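Local coordinates for amidohydrolase (Brucella melitensis biovar Abortus, PDB 4F0L), which is a metal-dependent amidohydrolase that binds iron(III) and probably acts as a deaminase, perhaps on a formimidoyl compound, at the interface of chains A and B. Numbering follows the deposited sequence. Chains: chain A/B, Amidohydrolase.

Contact 1: the interface of chains A and B. Residues chain A 77-79, 89-90, 306; chain B 354-355.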
# COMPACT_ATOMS: atom_id res chain seq x y z
N ALA A 77 3.21 -0.21 16.91
CA ALA A 77 2.35 -1.33 17.37
C ALA A 77 2.48 -2.59 16.51
O ALA A 77 1.52 -3.40 16.44
CB ALA A 77 0.88 -0.88 17.41
N GLU A 78 3.65 -2.81 15.91
CA GLU A 78 3.84 -3.94 14.97
C GLU A 78 4.75 -5.04 15.51
O GLU A 78 5.39 -5.77 14.74
CB GLU A 78 4.34 -3.45 13.61
CG GLU A 78 3.57 -2.23 13.06
CD GLU A 78 2.05 -2.41 12.95
OE1 GLU A 78 1.58 -3.53 12.66
OE2 GLU A 78 1.33 -1.40 13.13
N ARG A 79 4.79 -5.15 16.83
CA ARG A 79 5.48 -6.23 17.52
C ARG A 79 4.44 -7.12 18.18
O ARG A 79 3.55 -6.62 18.88
CB ARG A 79 6.38 -5.69 18.64
CG ARG A 79 7.60 -4.95 18.17
CD ARG A 79 8.57 -4.74 19.34
NE ARG A 79 9.24 -5.98 19.73
CZ ARG A 79 10.34 -6.49 19.15
NH1 ARG A 79 10.96 -5.88 18.13
NH2 ARG A 79 10.83 -7.63 19.60
N SER A 89 -0.90 -5.59 22.31
CA SER A 89 0.19 -4.65 22.06
C SER A 89 -0.32 -3.31 21.49
O SER A 89 0.17 -2.25 21.87
CB SER A 89 1.25 -5.27 21.15
OG SER A 89 0.71 -5.62 19.88
N TRP A 90 -1.33 -3.36 20.62
CA TRP A 90 -1.94 -2.12 20.09
C TRP A 90 -2.60 -1.31 21.20
O TRP A 90 -2.36 -0.12 21.33
CB TRP A 90 -2.96 -2.44 19.01
CG TRP A 90 -3.41 -1.23 18.24
CD1 TRP A 90 -2.87 -0.73 17.06
CD2 TRP A 90 -4.50 -0.32 18.59
NE1 TRP A 90 -3.55 0.42 16.66
CE2 TRP A 90 -4.54 0.71 17.55
CE3 TRP A 90 -5.42 -0.26 19.64
CZ2 TRP A 90 -5.47 1.75 17.56
CZ3 TRP A 90 -6.35 0.79 19.65
CH2 TRP A 90 -6.38 1.77 18.63
N ASN A 306 -4.76 -2.95 9.12
CA ASN A 306 -3.75 -2.98 10.19
C ASN A 306 -4.32 -3.63 11.47
O ASN A 306 -3.59 -4.26 12.23
CB ASN A 306 -3.24 -1.56 10.43
CG ASN A 306 -2.23 -1.46 11.56
OD1 ASN A 306 -2.61 -1.45 12.71
ND2 ASN A 306 -0.94 -1.39 11.23
N ARG B 354 -3.62 -9.43 14.61
CA ARG B 354 -2.51 -8.56 14.27
C ARG B 354 -1.18 -9.28 14.47
O ARG B 354 -1.08 -10.24 15.23
CB ARG B 354 -2.52 -7.29 15.12
CG ARG B 354 -3.84 -6.55 15.09
CD ARG B 354 -3.75 -5.21 15.80
NE ARG B 354 -2.93 -4.25 15.09
CZ ARG B 354 -1.73 -3.80 15.46
NH1 ARG B 354 -1.12 -4.23 16.55
NH2 ARG B 354 -1.11 -2.88 14.70
N ASN B 355 -0.15 -8.75 13.81
CA ASN B 355 1.22 -9.30 13.89
C ASN B 355 1.24 -10.81 13.68
O ASN B 355 1.78 -11.55 14.48
CB ASN B 355 1.82 -8.85 15.22
CG ASN B 355 1.91 -7.34 15.29
OD1 ASN B 355 2.45 -6.72 14.36
ND2 ASN B 355 1.34 -6.74 16.36
O HOH W 1 -1.70 -5.71 18.95
O HOH W 2 0.22 -8.48 18.41
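The indole of A:Trp90 meets one face of the guanidinium of B:Arg354, with CD1 over its centre and 3.6 Å from CZ. The two planes are 66° apart, so a rim atom of the indole touches the cation without parallel stacking. Around the guanidinium edge, in its plane, lie the carbonyl of A:Ala77, the side-chain amide carbon of A:Asn306 and a water. NH1 donates to A:Ala77 O at 2.8 Å, in the carbonyl plane; NH2 reaches the same oxygen only weakly. A:Asn306 is met by two nitrogens of B:Arg354: NE bonds its backbone O and NH2 its amide OD1, each over 2.9 Å and each from a position tilted out of the acceptor's carbonyl plane. With CG anti to the backbone N (chi1 178°), A:Asn306 can offer both oxygens to one arginine.

A:Glu78 adds charge, its OE2 forming a salt bridge with B:Arg354 NH2 at 3.3 Å; carboxylate and guanidinium are steeply turned against each other. The same OE2 accepts a hydrogen bond from A:Asn306 ND2, which helps fix the amide with OD1 towards the arginine. Beside this, B:Asn355 points ND2 weakly at A:Ala77 O, and ND2 shares a hydrogen bond with a second water, its oxygen 2.9 Å away, which also borders A:Ser89 OG. The first water joins B:Arg354 NH1 to A:Ser89 OG and to A:Trp90 N near the start of helix 88-100. The site anchors an arginine of one subunit among backbone and side-chain acceptors of the other, and so would help hold together the two chains of the crystal assembly, if that pairing is the biological one.

Contact 2: the interface of chains A and B. Residues chain A 86-87, 307-308; chain B 352-354.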
# COMPACT_ATOMS: atom_id res chain seq x y z
N SER A 86 -3.67 -11.11 20.36
CA SER A 86 -2.84 -10.38 19.39
C SER A 86 -3.15 -8.87 19.29
O SER A 86 -2.41 -8.14 18.60
CB SER A 86 -2.93 -11.04 18.00
OG SER A 86 -4.13 -10.72 17.30
N PHE A 87 -4.23 -8.41 19.92
CA PHE A 87 -4.55 -6.98 19.98
C PHE A 87 -4.00 -6.26 21.20
O PHE A 87 -4.12 -5.03 21.30
CB PHE A 87 -6.05 -6.74 19.90
CG PHE A 87 -6.65 -7.28 18.65
CD1 PHE A 87 -6.70 -6.50 17.51
CD2 PHE A 87 -7.11 -8.59 18.58
CE1 PHE A 87 -7.20 -7.00 16.33
CE2 PHE A 87 -7.62 -9.09 17.39
CZ PHE A 87 -7.67 -8.29 16.26
N LEU A 307 -5.61 -3.45 11.70
CA LEU A 307 -6.26 -4.02 12.88
C LEU A 307 -6.90 -5.42 12.63
O LEU A 307 -7.40 -6.04 13.56
CB LEU A 307 -7.31 -3.04 13.42
CG LEU A 307 -6.76 -1.69 13.91
CD1 LEU A 307 -7.90 -0.81 14.44
CD2 LEU A 307 -5.65 -1.91 14.96
N GLY A 308 -6.85 -5.92 11.40
CA GLY A 308 -7.53 -7.20 11.07
C GLY A 308 -9.05 -7.16 11.27
O GLY A 308 -9.67 -8.18 11.64
N ARG B 352 -8.31 -12.28 11.17
CA ARG B 352 -8.88 -11.38 12.18
C ARG B 352 -7.91 -11.14 13.39
O ARG B 352 -8.32 -11.18 14.55
CB ARG B 352 -10.27 -11.90 12.65
N ALA B 353 -6.64 -10.84 13.09
CA ALA B 353 -5.57 -10.80 14.12
C ALA B 353 -4.51 -9.79 13.69
O ALA B 353 -4.52 -9.33 12.55
CB ALA B 353 -4.95 -12.20 14.31
N ARG B 354 -3.62 -9.43 14.61
CA ARG B 354 -2.51 -8.56 14.27
C ARG B 354 -1.18 -9.28 14.47
O ARG B 354 -1.08 -10.24 15.23
CB ARG B 354 -2.52 -7.29 15.12
CG ARG B 354 -3.84 -6.55 15.09
CD ARG B 354 -3.75 -5.21 15.80
NE ARG B 354 -2.93 -4.25 15.09
CZ ARG B 354 -1.73 -3.80 15.46
NH1 ARG B 354 -1.12 -4.23 16.55
NH2 ARG B 354 -1.11 -2.88 14.70
O HOH W 3 -1.70 -5.71 18.95
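A:Ser86 and A:Phe87, in a loop ahead of helix 88-100, face the loop 352-354 of the second subunit of this amidohydrolase-family enzyme. Along B:Arg354, CB sits 3.6 Å from A:Ser86 O. The chain then runs on, and CG comes 3.6 Å from A:Phe87 CE1. One atom further, CD touches A:Phe87 CD1 at a similar separation and is also approached by A:Leu307 CD2, at 3.9 Å. The methylenes are thus lined by aromatic carbons and a leucine methyl. At chi3 (69°) the chain bends, bringing NE to 3.6 Å from the same A:Leu307 CD2; the two side chains lie alongside each other and point the same way. The A:Phe87 ring packs on the methylenes CG and CD rather than on the guanidinium, whose plane is turned about 40° from it. At the tip, the water in the plane of the guanidinium at NH1 is also within bonding reach of A:Ser86 O, linking the arginine to that loop.

The backbone of B:Arg354 is held as well: its N donates to the hydroxyl OG of A:Ser86 over 3.0 Å in a nearly straight bond. OG lies between the backbone N and the carbonyl carbon of its own residue (chi1 78°), which turns the hydroxyl towards the partner loop. OG also packs against the methyl CB of B:Ala353, 3.4 Å away. Further along the ring of A:Phe87, CZ comes 3.4 Å from the carbonyl oxygen B:Arg352 O and also nears CA of B:Ala353, while the ring edge meets A:Leu307 O from its own chain. Beyond it, A:Gly308 O abuts CA of B:Arg352, a residue whose side chain is modelled incompletely.

Contact 1 and contact 2 lie side by side in one interface, the centres of their C-alpha atoms about 7 Å apart, and share B:Arg354: contact 1 takes its polar tip, contact 2 its backbone N and aliphatic stem. On chain A both draw on the neighbourhood of helix 88-100 and of the end of helix 301-306, and contact 1 adds 77-79, so the loop 352-355 of chain B is bordered by three stretches of its partner, 77-79, 86-90 and 306-308. The water at NH1 also belongs to both. Since the interface is two-fold symmetric, the pair recurs with the chains exchanged, although the structure alone does not prove a dimer in solution.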